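Inositol 2-dehydrogenase/D-chiro-inositol 3-dehydrogenase (Lactobacillus casei, PDB 4MIY) oxidises myo-inositol and D-chiro-inositol to their keto forms, 2-keto-myo-inositol and 1-keto-D-chiro-inositol, with NAD as the hydride acceptor. Local coordinates at residues K4-T10 against E29-D35; R20-T26 against Y282-Q287; F125-Y129 against G301-G307; R152-I156 against T173-E177. All blocks are in the same frame, centred on the assembly; numbering follows the deposited sequence.

Contact 1. Residues K4-T10 against E29-D35. With NAD (nicotinamide-adenine-dinucleotide), chain E.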
# COMPACT_ATOMS: atom_id res chain seq x y z
N LYS A 4 23.73 -38.51 1.70
CA LYS A 4 24.52 -38.65 0.49
C LYS A 4 23.63 -38.72 -0.73
O LYS A 4 22.78 -39.55 -0.84
CB LYS A 4 25.39 -39.90 0.58
CG LYS A 4 26.38 -39.85 1.68
CD LYS A 4 27.41 -40.91 1.55
CE LYS A 4 28.59 -40.59 2.37
NZ LYS A 4 29.37 -41.84 2.36
N VAL A 5 23.87 -37.79 -1.63
CA VAL A 5 22.96 -37.53 -2.73
C VAL A 5 23.61 -37.81 -4.09
O VAL A 5 24.73 -37.48 -4.31
CB VAL A 5 22.48 -36.05 -2.67
CG1 VAL A 5 21.64 -35.70 -3.83
CG2 VAL A 5 21.71 -35.82 -1.40
N GLY A 6 22.83 -38.44 -4.95
CA GLY A 6 23.12 -38.47 -6.35
C GLY A 6 22.18 -37.59 -7.18
O GLY A 6 21.03 -37.53 -6.93
N VAL A 7 22.73 -36.95 -8.19
CA VAL A 7 21.97 -36.08 -9.09
C VAL A 7 22.02 -36.58 -10.53
O VAL A 7 23.05 -36.74 -11.08
CB VAL A 7 22.48 -34.67 -9.08
CG1 VAL A 7 21.58 -33.77 -9.89
CG2 VAL A 7 22.65 -34.13 -7.68
N ILE A 8 20.85 -36.79 -11.09
CA ILE A 8 20.67 -37.27 -12.42
C ILE A 8 20.12 -36.13 -13.27
O ILE A 8 18.96 -35.79 -13.20
CB ILE A 8 19.69 -38.41 -12.43
CG1 ILE A 8 20.18 -39.51 -11.50
CG2 ILE A 8 19.47 -38.94 -13.85
CD1 ILE A 8 19.14 -40.44 -11.19
N GLY A 9 21.00 -35.57 -14.07
CA GLY A 9 20.71 -34.44 -14.89
C GLY A 9 21.38 -33.26 -14.29
O GLY A 9 20.93 -32.74 -13.29
N THR A 10 22.45 -32.82 -14.89
CA THR A 10 23.18 -31.70 -14.39
C THR A 10 23.14 -30.49 -15.34
O THR A 10 24.13 -29.98 -15.74
CB THR A 10 24.63 -32.08 -14.06
OG1 THR A 10 25.28 -32.51 -15.24
CG2 THR A 10 24.65 -33.22 -13.11
N GLU A 29 25.46 -33.99 1.02
CA GLU A 29 26.63 -33.93 0.14
C GLU A 29 26.34 -34.64 -1.16
O GLU A 29 25.81 -35.71 -1.15
CB GLU A 29 27.85 -34.59 0.78
CG GLU A 29 29.04 -34.65 -0.11
CD GLU A 29 30.19 -35.41 0.52
OE1 GLU A 29 29.94 -36.20 1.42
OE2 GLU A 29 31.34 -35.20 0.10
N VAL A 30 26.70 -34.00 -2.27
CA VAL A 30 26.56 -34.61 -3.57
C VAL A 30 27.80 -35.46 -3.82
O VAL A 30 28.88 -34.97 -3.88
CB VAL A 30 26.41 -33.60 -4.70
CG1 VAL A 30 26.10 -34.29 -5.95
CG2 VAL A 30 25.28 -32.70 -4.43
N VAL A 31 27.57 -36.77 -3.92
CA VAL A 31 28.63 -37.74 -4.08
C VAL A 31 28.59 -38.48 -5.41
O VAL A 31 29.48 -39.24 -5.69
CB VAL A 31 28.60 -38.79 -2.93
CG1 VAL A 31 28.61 -38.14 -1.61
CG2 VAL A 31 27.43 -39.63 -3.05
N ALA A 32 27.59 -38.24 -6.22
CA ALA A 32 27.50 -38.85 -7.55
C ALA A 32 26.66 -37.98 -8.45
O ALA A 32 25.78 -37.31 -7.99
CB ALA A 32 26.92 -40.18 -7.48
N VAL A 33 26.95 -38.05 -9.74
CA VAL A 33 26.20 -37.35 -10.76
C VAL A 33 26.19 -38.15 -12.04
O VAL A 33 27.06 -38.95 -12.27
CB VAL A 33 26.80 -35.93 -11.08
CG1 VAL A 33 26.75 -35.07 -9.92
CG2 VAL A 33 28.20 -36.02 -11.52
N THR A 34 25.17 -37.95 -12.85
CA THR A 34 25.17 -38.44 -14.20
C THR A 34 24.38 -37.51 -15.11
O THR A 34 23.44 -36.89 -14.70
CB THR A 34 24.64 -39.88 -14.30
OG1 THR A 34 24.81 -40.38 -15.62
CG2 THR A 34 23.20 -39.99 -13.94
N ASP A 35 24.76 -37.46 -16.38
CA ASP A 35 24.08 -36.67 -17.37
C ASP A 35 24.30 -37.41 -18.71
O ASP A 35 25.30 -38.05 -18.88
CB ASP A 35 24.72 -35.28 -17.38
CG ASP A 35 23.89 -34.23 -18.12
OD1 ASP A 35 23.90 -34.21 -19.33
OD2 ASP A 35 23.24 -33.39 -17.49
PA NAD E . 18.26 -28.40 -18.90
O1A NAD E . 17.98 -28.78 -20.27
O2A NAD E . 19.14 -27.37 -18.59
O5B NAD E . 19.00 -29.56 -18.12
C5B NAD E . 18.62 -30.88 -18.15
C4B NAD E . 19.87 -31.77 -18.09
O4B NAD E . 19.41 -33.09 -18.17
C3B NAD E . 20.77 -31.68 -19.32
O3B NAD E . 22.07 -31.54 -18.91
C2B NAD E . 20.54 -32.96 -20.08
O2B NAD E . 21.67 -33.38 -20.79
C1B NAD E . 20.25 -33.91 -18.98
N9A NAD E . 19.49 -35.08 -19.37
C8A NAD E . 18.51 -35.18 -20.21
N7A NAD E . 17.99 -36.40 -20.24
C5A NAD E . 18.67 -37.12 -19.37
C6A NAD E . 18.69 -38.49 -18.91
N6A NAD E . 17.85 -39.41 -19.32
N1A NAD E . 19.56 -38.79 -17.97
C2A NAD E . 20.41 -37.95 -17.50
N3A NAD E . 20.47 -36.70 -17.90
C4A NAD E . 19.64 -36.25 -18.81
O3 NAD E . 16.83 -28.27 -18.25
PN NAD E . 16.46 -27.70 -16.76
O1N NAD E . 16.00 -26.33 -16.89
O2N NAD E . 17.61 -27.77 -15.92
O5D NAD E . 15.22 -28.48 -16.34
C5D NAD E . 15.38 -29.77 -15.80
C4D NAD E . 14.15 -30.21 -15.08
O4D NAD E . 13.93 -29.30 -14.02
C3D NAD E . 12.95 -30.18 -15.98
O3D NAD E . 12.12 -31.23 -15.61
C2D NAD E . 12.36 -28.83 -15.61
O2D NAD E . 11.01 -28.90 -15.87
C1D NAD E . 12.64 -28.77 -14.13
N1N NAD E . 12.59 -27.40 -13.61
C2N NAD E . 11.76 -27.10 -12.62
C3N NAD E . 11.62 -25.82 -12.11
C7N NAD E . 10.68 -25.54 -10.97
O7N NAD E . 10.32 -26.38 -10.21
N7N NAD E . 10.32 -24.32 -10.84
C4N NAD E . 12.44 -24.84 -12.63
C5N NAD E . 13.29 -25.19 -13.65
C6N NAD E . 13.33 -26.48 -14.13
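A beta bulge interrupts an otherwise regular parallel pairing: K4 and V5 lie beside E29 and V30, but G6 lies beside A32, so the strand 29-34 carries one extra residue, V31. There V5 O accepts from V31 N at 3.0 Å, while V31 sends its side chain sideways to touch K4 (V31 CG2 to K4 CB 4.2 Å). Beyond it regular parallel pairing resumes, now offset by one residue, through V7 N to A32 O (3.1 Å), T34 N to V7 O (3.0 Å) and G9 N to T34 O (2.8 Å). V5, V7, V30 and V33 share one face of the sheet, with V7 CG2 3.9 Å from V30 CG1, and there helix 12-24 packs over V5, V7 and V30. At the C-terminal ends the contact turns polar. D35 OD2 accepts from T10 N (2.8 Å) and T10 OG1 (3.2 Å), tying the glycine-rich turn to the residue just past the second strand. The same carboxylate holds the adenosine ribose of NAD: O2B donates to D35 OD1 at 2.8 Å and O3B to D35 OD2 at 2.6 Å. An acidic residue just after the second strand, gripping the ribose diol, is the signature of an NAD-binding Rossmann beta-alpha-beta unit.

Contact 2. Residues R20-T26 against Y282-Q287. With NAD (nicotinamide-adenine-dinucleotide), chain E; SO4 (sulfate ion), chain I.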
# COMPACT_ATOMS: atom_id res chain seq x y z
N ARG A 20 22.54 -25.70 -4.11
CA ARG A 20 21.75 -25.74 -2.90
C ARG A 20 22.31 -26.73 -1.90
O ARG A 20 22.54 -26.40 -0.77
CB ARG A 20 20.27 -26.03 -3.21
CG ARG A 20 19.47 -24.76 -3.50
CD ARG A 20 18.01 -24.96 -3.74
NE ARG A 20 17.69 -25.36 -5.08
CZ ARG A 20 17.52 -24.54 -6.10
NH1 ARG A 20 17.61 -23.25 -5.97
NH2 ARG A 20 17.22 -25.04 -7.26
N LEU A 21 22.57 -27.93 -2.36
CA LEU A 21 23.02 -29.00 -1.50
C LEU A 21 24.44 -28.79 -1.02
O LEU A 21 24.79 -29.23 0.02
CB LEU A 21 22.89 -30.34 -2.19
CG LEU A 21 21.47 -30.70 -2.54
CD1 LEU A 21 21.48 -31.77 -3.50
CD2 LEU A 21 20.67 -31.12 -1.36
N THR A 22 25.22 -28.06 -1.80
CA THR A 22 26.64 -27.90 -1.52
C THR A 22 26.97 -26.65 -0.76
O THR A 22 27.82 -26.62 0.10
CB THR A 22 27.40 -27.87 -2.86
OG1 THR A 22 27.10 -29.08 -3.55
CG2 THR A 22 28.86 -27.77 -2.66
N ASN A 23 26.30 -25.59 -1.13
CA ASN A 23 26.69 -24.31 -0.67
C ASN A 23 25.67 -23.69 0.27
O ASN A 23 26.03 -23.02 1.20
CB ASN A 23 26.97 -23.43 -1.86
CG ASN A 23 28.21 -23.86 -2.61
OD1 ASN A 23 29.18 -24.23 -2.01
ND2 ASN A 23 28.15 -23.84 -3.91
N VAL A 24 24.41 -23.91 0.01
CA VAL A 24 23.37 -23.14 0.68
C VAL A 24 22.78 -23.82 1.92
O VAL A 24 22.66 -23.22 2.95
CB VAL A 24 22.25 -22.80 -0.31
CG1 VAL A 24 21.15 -21.98 0.35
CG2 VAL A 24 22.80 -22.06 -1.52
N LEU A 25 22.45 -25.09 1.79
CA LEU A 25 21.69 -25.80 2.77
C LEU A 25 22.56 -26.72 3.63
O LEU A 25 23.67 -26.95 3.30
CB LEU A 25 20.65 -26.64 2.06
CG LEU A 25 19.69 -25.93 1.10
CD1 LEU A 25 18.82 -26.90 0.45
CD2 LEU A 25 18.87 -24.90 1.84
N THR A 26 21.99 -27.24 4.69
CA THR A 26 22.75 -28.04 5.62
C THR A 26 22.35 -29.51 5.59
O THR A 26 21.24 -29.84 5.43
CB THR A 26 22.68 -27.46 7.08
OG1 THR A 26 23.45 -28.29 7.96
CG2 THR A 26 21.28 -27.36 7.59
N TYR A 282 12.60 -22.74 -3.06
CA TYR A 282 13.48 -23.83 -3.41
C TYR A 282 14.36 -24.27 -2.27
O TYR A 282 14.51 -25.43 -2.03
CB TYR A 282 14.36 -23.51 -4.63
CG TYR A 282 13.65 -23.27 -5.94
CD1 TYR A 282 12.82 -24.19 -6.49
CD2 TYR A 282 13.89 -22.14 -6.66
CE1 TYR A 282 12.19 -23.96 -7.68
CE2 TYR A 282 13.28 -21.89 -7.83
CZ TYR A 282 12.43 -22.80 -8.36
OH TYR A 282 11.84 -22.51 -9.56
N ASN A 283 14.91 -23.33 -1.55
CA ASN A 283 15.72 -23.65 -0.41
C ASN A 283 14.91 -24.40 0.64
O ASN A 283 15.33 -25.41 1.09
CB ASN A 283 16.30 -22.39 0.20
CG ASN A 283 17.46 -21.84 -0.59
OD1 ASN A 283 18.01 -22.49 -1.43
ND2 ASN A 283 17.79 -20.61 -0.32
N THR A 284 13.72 -23.91 0.96
CA THR A 284 12.89 -24.54 1.97
C THR A 284 12.45 -25.96 1.61
O THR A 284 12.48 -26.85 2.42
CB THR A 284 11.70 -23.66 2.31
OG1 THR A 284 12.17 -22.42 2.82
CG2 THR A 284 10.83 -24.30 3.35
N GLU A 285 12.08 -26.13 0.36
CA GLU A 285 11.66 -27.39 -0.17
C GLU A 285 12.73 -28.47 -0.10
O GLU A 285 12.50 -29.53 0.37
CB GLU A 285 11.22 -27.14 -1.59
CG GLU A 285 11.26 -28.25 -2.50
CD GLU A 285 11.01 -27.86 -3.97
OE1 GLU A 285 9.92 -28.12 -4.40
OE2 GLU A 285 11.90 -27.37 -4.64
N VAL A 286 13.91 -28.14 -0.54
CA VAL A 286 15.00 -29.06 -0.54
C VAL A 286 15.53 -29.33 0.87
O VAL A 286 15.88 -30.44 1.19
CB VAL A 286 16.11 -28.59 -1.48
CG1 VAL A 286 17.27 -29.49 -1.40
CG2 VAL A 286 15.60 -28.54 -2.86
N GLN A 287 15.54 -28.33 1.72
CA GLN A 287 15.98 -28.56 3.07
C GLN A 287 15.05 -29.49 3.79
O GLN A 287 15.49 -30.31 4.55
CB GLN A 287 16.08 -27.26 3.84
CG GLN A 287 16.68 -27.42 5.22
CD GLN A 287 18.14 -27.77 5.18
OE1 GLN A 287 18.98 -26.97 4.89
NE2 GLN A 287 18.43 -29.00 5.51
PA NAD E . 18.26 -28.40 -18.90
O1A NAD E . 17.98 -28.78 -20.27
O2A NAD E . 19.14 -27.37 -18.59
O5B NAD E . 19.00 -29.56 -18.12
C5B NAD E . 18.62 -30.88 -18.15
C4B NAD E . 19.87 -31.77 -18.09
O4B NAD E . 19.41 -33.09 -18.17
C3B NAD E . 20.77 -31.68 -19.32
O3B NAD E . 22.07 -31.54 -18.91
C2B NAD E . 20.54 -32.96 -20.08
O2B NAD E . 21.67 -33.38 -20.79
C1B NAD E . 20.25 -33.91 -18.98
N9A NAD E . 19.49 -35.08 -19.37
C8A NAD E . 18.51 -35.18 -20.21
N7A NAD E . 17.99 -36.40 -20.24
C5A NAD E . 18.67 -37.12 -19.37
C6A NAD E . 18.69 -38.49 -18.91
N6A NAD E . 17.85 -39.41 -19.32
N1A NAD E . 19.56 -38.79 -17.97
C2A NAD E . 20.41 -37.95 -17.50
N3A NAD E . 20.47 -36.70 -17.90
C4A NAD E . 19.64 -36.25 -18.81
O3 NAD E . 16.83 -28.27 -18.25
PN NAD E . 16.46 -27.70 -16.76
O1N NAD E . 16.00 -26.33 -16.89
O2N NAD E . 17.61 -27.77 -15.92
O5D NAD E . 15.22 -28.48 -16.34
C5D NAD E . 15.38 -29.77 -15.80
C4D NAD E . 14.15 -30.21 -15.08
O4D NAD E . 13.93 -29.30 -14.02
C3D NAD E . 12.95 -30.18 -15.98
O3D NAD E . 12.12 -31.23 -15.61
C2D NAD E . 12.36 -28.83 -15.61
O2D NAD E . 11.01 -28.90 -15.87
C1D NAD E . 12.64 -28.77 -14.13
N1N NAD E . 12.59 -27.40 -13.61
C2N NAD E . 11.76 -27.10 -12.62
C3N NAD E . 11.62 -25.82 -12.11
C7N NAD E . 10.68 -25.54 -10.97
O7N NAD E . 10.32 -26.38 -10.21
N7N NAD E . 10.32 -24.32 -10.84
C4N NAD E . 12.44 -24.84 -12.63
C5N NAD E . 13.29 -25.19 -13.65
C6N NAD E . 13.33 -26.48 -14.13
S SO4 I . 26.66 -28.93 6.96
O1 SO4 I . 25.94 -30.08 6.59
O2 SO4 I . 25.82 -27.98 7.59
O3 SO4 I . 27.71 -29.21 7.83
O4 SO4 I . 27.31 -28.43 5.82
O HOH W 1 17.38 -21.50 -3.68
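R20 lays its guanidinium against Y282, whose CB sits over one face of the planar group, 3.5 Å from R20 NH1. R20 CD approaches N283 OD1 at 3.4 Å, and one water closes the gap between these two residues, accepting from R20 NH1 (2.9 Å) and donating to N283 OD1 (2.5 Å); R20 NE is held by H17. Further along, L21 and L25 close on V286: L25 CD1 comes within 3.5 Å of V286 CG1 and L21 CD2 within 3.8 Å. The far end is a two-point clasp, where the Q287 amide reads the backbone of T26, with T26 N donating to OE1 at 3.0 Å and NE2 donating to T26 O at 2.9 Å. Y282 also reaches the cofactor, its OH 2.7 Å from NAD N7N. The short helical segments cross at -110° with axes 11.1 Å apart, which leaves the contact to side chains, long R20 and Q287 at the two ends and L21, L25 and V286 between. Helix 12-24 of the Rossmann domain is thus wedged between strand 28-34, against which L21 packs, and helix 279-294 of the C-terminal alpha/beta domain.

Contact 3. Residues F125-Y129 against G301-G307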
# COMPACT_ATOMS: atom_id res chain seq x y z
N PHE A 125 7.24 -29.32 -6.63
CA PHE A 125 6.33 -28.20 -6.65
C PHE A 125 6.61 -27.22 -5.50
O PHE A 125 6.04 -27.31 -4.46
CB PHE A 125 4.87 -28.67 -6.60
CG PHE A 125 4.43 -29.42 -7.83
CD1 PHE A 125 4.41 -28.82 -9.04
CD2 PHE A 125 4.01 -30.70 -7.75
CE1 PHE A 125 4.01 -29.50 -10.16
CE2 PHE A 125 3.61 -31.39 -8.86
CZ PHE A 125 3.63 -30.78 -10.06
N MET A 126 7.47 -26.25 -5.75
CA MET A 126 7.96 -25.38 -4.70
C MET A 126 7.02 -24.32 -4.17
O MET A 126 7.28 -23.77 -3.17
CB MET A 126 9.28 -24.72 -5.12
CG MET A 126 9.13 -23.49 -6.00
SD MET A 126 8.47 -23.88 -7.63
CE MET A 126 8.40 -22.26 -8.40
N ARG A 127 5.96 -24.02 -4.90
CA ARG A 127 5.07 -22.96 -4.48
C ARG A 127 4.54 -23.15 -3.09
O ARG A 127 4.29 -22.23 -2.41
CB ARG A 127 3.89 -22.83 -5.42
CG ARG A 127 4.23 -22.39 -6.81
CD ARG A 127 4.33 -20.89 -6.91
NE ARG A 127 4.30 -20.39 -8.27
CZ ARG A 127 3.21 -20.02 -8.91
NH1 ARG A 127 2.03 -20.08 -8.35
NH2 ARG A 127 3.30 -19.58 -10.14
N ARG A 128 4.38 -24.40 -2.70
CA ARG A 128 3.79 -24.73 -1.43
C ARG A 128 4.71 -24.27 -0.31
O ARG A 128 4.28 -24.14 0.80
CB ARG A 128 3.53 -26.23 -1.32
CG ARG A 128 2.54 -26.77 -2.28
CD ARG A 128 2.14 -28.18 -1.89
NE ARG A 128 1.41 -28.88 -2.93
CZ ARG A 128 0.72 -29.98 -2.72
NH1 ARG A 128 0.65 -30.51 -1.53
NH2 ARG A 128 0.08 -30.55 -3.72
N TYR A 129 5.96 -24.02 -0.64
CA TYR A 129 6.96 -23.66 0.35
C TYR A 129 7.24 -22.16 0.42
O TYR A 129 7.97 -21.70 1.25
CB TYR A 129 8.24 -24.42 0.07
CG TYR A 129 8.13 -25.92 0.30
CD1 TYR A 129 8.35 -26.46 1.52
CD2 TYR A 129 7.81 -26.75 -0.73
CE1 TYR A 129 8.24 -27.79 1.72
CE2 TYR A 129 7.72 -28.09 -0.54
CZ TYR A 129 7.93 -28.61 0.68
OH TYR A 129 7.85 -29.95 0.90
N GLY A 301 6.50 -33.50 1.69
CA GLY A 301 6.13 -32.58 0.65
C GLY A 301 5.31 -33.21 -0.45
O GLY A 301 4.88 -34.31 -0.31
N PRO A 302 5.10 -32.48 -1.54
CA PRO A 302 4.26 -32.99 -2.62
C PRO A 302 4.70 -34.39 -3.05
O PRO A 302 5.85 -34.62 -3.24
CB PRO A 302 4.50 -31.97 -3.74
CG PRO A 302 4.77 -30.74 -3.03
CD PRO A 302 5.58 -31.13 -1.84
N SER A 303 3.72 -35.26 -3.23
CA SER A 303 3.99 -36.66 -3.48
C SER A 303 3.76 -37.05 -4.92
O SER A 303 3.45 -36.26 -5.76
CB SER A 303 3.09 -37.51 -2.60
OG SER A 303 1.77 -37.41 -3.02
N ALA A 304 3.91 -38.34 -5.18
CA ALA A 304 3.66 -38.84 -6.50
C ALA A 304 2.19 -38.73 -6.80
O ALA A 304 1.83 -38.54 -7.93
CB ALA A 304 4.13 -40.26 -6.63
N TRP A 305 1.35 -38.83 -5.81
CA TRP A 305 -0.04 -38.60 -6.04
C TRP A 305 -0.29 -37.16 -6.54
O TRP A 305 -1.04 -36.95 -7.44
CB TRP A 305 -0.89 -38.90 -4.82
CG TRP A 305 -2.34 -38.90 -5.09
CD1 TRP A 305 -3.22 -37.96 -4.77
CD2 TRP A 305 -3.05 -39.91 -5.77
NE1 TRP A 305 -4.46 -38.32 -5.20
CE2 TRP A 305 -4.37 -39.52 -5.83
CE3 TRP A 305 -2.69 -41.12 -6.34
CZ2 TRP A 305 -5.35 -40.29 -6.42
CZ3 TRP A 305 -3.67 -41.89 -6.92
CH2 TRP A 305 -4.96 -41.47 -6.97
N ASP A 306 0.31 -36.19 -5.87
CA ASP A 306 0.28 -34.81 -6.33
C ASP A 306 0.78 -34.68 -7.74
O ASP A 306 0.23 -33.98 -8.53
CB ASP A 306 1.08 -33.92 -5.37
CG ASP A 306 0.45 -33.81 -4.01
OD1 ASP A 306 -0.72 -33.47 -3.93
OD2 ASP A 306 1.13 -34.08 -3.04
N GLY A 307 1.83 -35.38 -8.07
CA GLY A 307 2.30 -35.40 -9.42
C GLY A 307 1.32 -35.96 -10.42
O GLY A 307 1.20 -35.48 -11.51
O HOH W 2 0.80 -33.77 -0.46
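P302 is the centre of this contact, losing 84 Å² to the turn 125-129, with F125 and R128 next at 56 and 55 Å². The proline ring fits among three side chains. Its CG lies 4.1 Å from F125 CB and 3.8 Å from R128 NE, over one face of the guanidinium, while its CD meets Y129 CE2 at 3.9 Å. F125 extends its ring past the proline to the first turn of helix 304-323, where CE2 stands 4.3 Å from G307 CA, which lies at the ring edge. R128, extended alongside the proline, places NH2 3.0 Å from D306 OD1, a salt bridge whose hydrogen bond is weak in angle; the same NH2 also bridges to D179 on helix 168-185. A water adds a second link, donating to D306 OD2 (2.6 Å) and bonding weakly to R128 NH1 (3.4 Å). D306 has a further duty: its OD2 accepts from S303 N at 2.9 Å, and S303 OG weakly caps W305 N, so the two residues form a capping box. G301 passes so close to Y129, with CA 3.2 Å from OH, that a beta carbon there would clash with the hydroxyl, which itself bonds E288. The buried arginine therefore has its charge balanced by two aspartates, and one of these carboxylates serves both the ion pair and the helix N-terminus.

Contact 4. Residues R152-I156 against T173-E177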
# COMPACT_ATOMS: atom_id res chain seq x y z
N ARG A 152 -8.88 -15.94 -7.61
CA ARG A 152 -8.34 -15.26 -8.76
C ARG A 152 -6.84 -15.18 -8.68
O ARG A 152 -6.31 -14.74 -7.71
CB ARG A 152 -8.93 -13.88 -8.90
CG ARG A 152 -10.37 -13.90 -9.29
CD ARG A 152 -10.95 -12.55 -9.44
NE ARG A 152 -11.75 -12.50 -10.63
CZ ARG A 152 -12.32 -11.41 -11.13
NH1 ARG A 152 -12.20 -10.25 -10.53
NH2 ARG A 152 -13.02 -11.52 -12.21
N ALA A 153 -6.16 -15.60 -9.73
CA ALA A 153 -4.73 -15.66 -9.71
C ALA A 153 -4.13 -15.19 -11.03
O ALA A 153 -4.78 -15.20 -12.03
CB ALA A 153 -4.28 -17.05 -9.40
N SER A 154 -2.88 -14.79 -10.95
CA SER A 154 -2.10 -14.38 -12.12
C SER A 154 -0.73 -14.99 -12.07
O SER A 154 -0.13 -15.06 -11.05
CB SER A 154 -1.97 -12.87 -12.24
OG SER A 154 -3.22 -12.27 -12.33
N HIS A 155 -0.29 -15.44 -13.23
CA HIS A 155 1.05 -15.90 -13.42
C HIS A 155 1.63 -15.10 -14.58
O HIS A 155 1.34 -15.33 -15.70
CB HIS A 155 1.09 -17.42 -13.67
CG HIS A 155 2.44 -18.03 -13.53
ND1 HIS A 155 2.62 -19.38 -13.36
CD2 HIS A 155 3.67 -17.50 -13.58
CE1 HIS A 155 3.90 -19.64 -13.27
NE2 HIS A 155 4.57 -18.51 -13.40
N ILE A 156 2.43 -14.11 -14.21
CA ILE A 156 2.93 -13.08 -15.09
C ILE A 156 4.44 -13.25 -15.27
O ILE A 156 5.18 -13.35 -14.33
CB ILE A 156 2.66 -11.70 -14.52
CG1 ILE A 156 1.18 -11.51 -14.19
CG2 ILE A 156 3.09 -10.62 -15.46
CD1 ILE A 156 0.27 -11.66 -15.31
N THR A 173 4.33 -23.46 -16.92
CA THR A 173 3.85 -22.25 -16.29
C THR A 173 2.62 -22.50 -15.42
O THR A 173 2.72 -22.47 -14.23
CB THR A 173 3.67 -21.18 -17.36
OG1 THR A 173 4.90 -20.96 -18.03
CG2 THR A 173 3.22 -19.87 -16.75
N LEU A 174 1.49 -22.81 -16.01
CA LEU A 174 0.29 -23.06 -15.23
C LEU A 174 0.39 -24.25 -14.26
O LEU A 174 -0.35 -24.35 -13.35
CB LEU A 174 -0.94 -23.22 -16.15
CG LEU A 174 -2.32 -23.33 -15.52
CD1 LEU A 174 -2.75 -22.06 -14.78
CD2 LEU A 174 -3.34 -23.68 -16.58
N ILE A 175 1.32 -25.12 -14.53
CA ILE A 175 1.49 -26.31 -13.74
C ILE A 175 1.64 -25.98 -12.26
O ILE A 175 1.23 -26.73 -11.43
CB ILE A 175 2.67 -27.17 -14.26
CG1 ILE A 175 2.63 -28.60 -13.69
CG2 ILE A 175 3.98 -26.50 -14.03
CD1 ILE A 175 1.53 -29.35 -14.18
N HIS A 176 2.23 -24.84 -11.97
CA HIS A 176 2.42 -24.38 -10.62
C HIS A 176 1.11 -24.06 -9.93
O HIS A 176 0.89 -24.44 -8.83
CB HIS A 176 3.40 -23.20 -10.59
CG HIS A 176 4.78 -23.59 -10.95
ND1 HIS A 176 5.57 -24.34 -10.12
CD2 HIS A 176 5.51 -23.39 -12.07
CE1 HIS A 176 6.73 -24.56 -10.69
NE2 HIS A 176 6.73 -23.97 -11.87
N GLU A 177 0.23 -23.39 -10.64
CA GLU A 177 -1.09 -23.15 -10.14
C GLU A 177 -1.90 -24.44 -10.06
O GLU A 177 -2.68 -24.62 -9.18
CB GLU A 177 -1.82 -22.12 -11.00
CG GLU A 177 -1.40 -20.66 -10.81
CD GLU A 177 -0.03 -20.30 -11.37
OE1 GLU A 177 0.42 -20.92 -12.31
OE2 GLU A 177 0.57 -19.40 -10.80
O HOH W 3 -0.78 -17.61 -9.46
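Strand 152-156 runs roughly antiparallel to helix segment 173-177, at 149° with the two axes 9.3 Å apart, and the helix is kinked here, the amides of H176 and E177 lacking regular bonds to the preceding turn. H155 and L174 make the closest backbone approach, 7.4 Å between CA atoms. That distance is spanned mainly by H155, which points toward the helix. H155 ND1 donates to E177 OE1 at 2.9 Å, a His-carboxylate hydrogen bond, while T173 CG2 rests over the ring face, 3.6 Å from the H155 ring centroid, in a CH-pi contact. A water lies between S154 O (3.1 Å) and E177 OE2 (2.6 Å), although E177's main partner is R127, through a salt bridge. H176, whose CD2 is 4.3 Å from H155 CE1, also touches NAD. This is helix-on-sheet packing of the C-terminal alpha/beta domain of a Gfo/Idh/MocA-type dehydrogenase, with a buried polar cluster leading to the edge of the NAD pocket.

Overall arrangement
The four contacts run from the nucleotide-binding sheet to the C-terminal sheet. Contacts 1 and 2, with centres about 14 Å apart, share helix 12-24, whose L21 packs on V5 and V30. Helix 279-294 then links contact 2 to contact 3, centres about 16 Å apart, where Y282 and E285 meet M126 and Y129. The centres of contacts 3 and 4 are about 15 Å apart, and R127 makes a salt bridge with E177; those of contacts 1 and 4 are about 31 Å apart. Along the chain contact 1 closes before contacts 3 and 4 open, contact 2 crosses contacts 1 and 3, and contact 4 nests inside the loops closed by 2 and 3. The C-terminal helices thus return to the Rossmann domain, and NAD touches all four contacts.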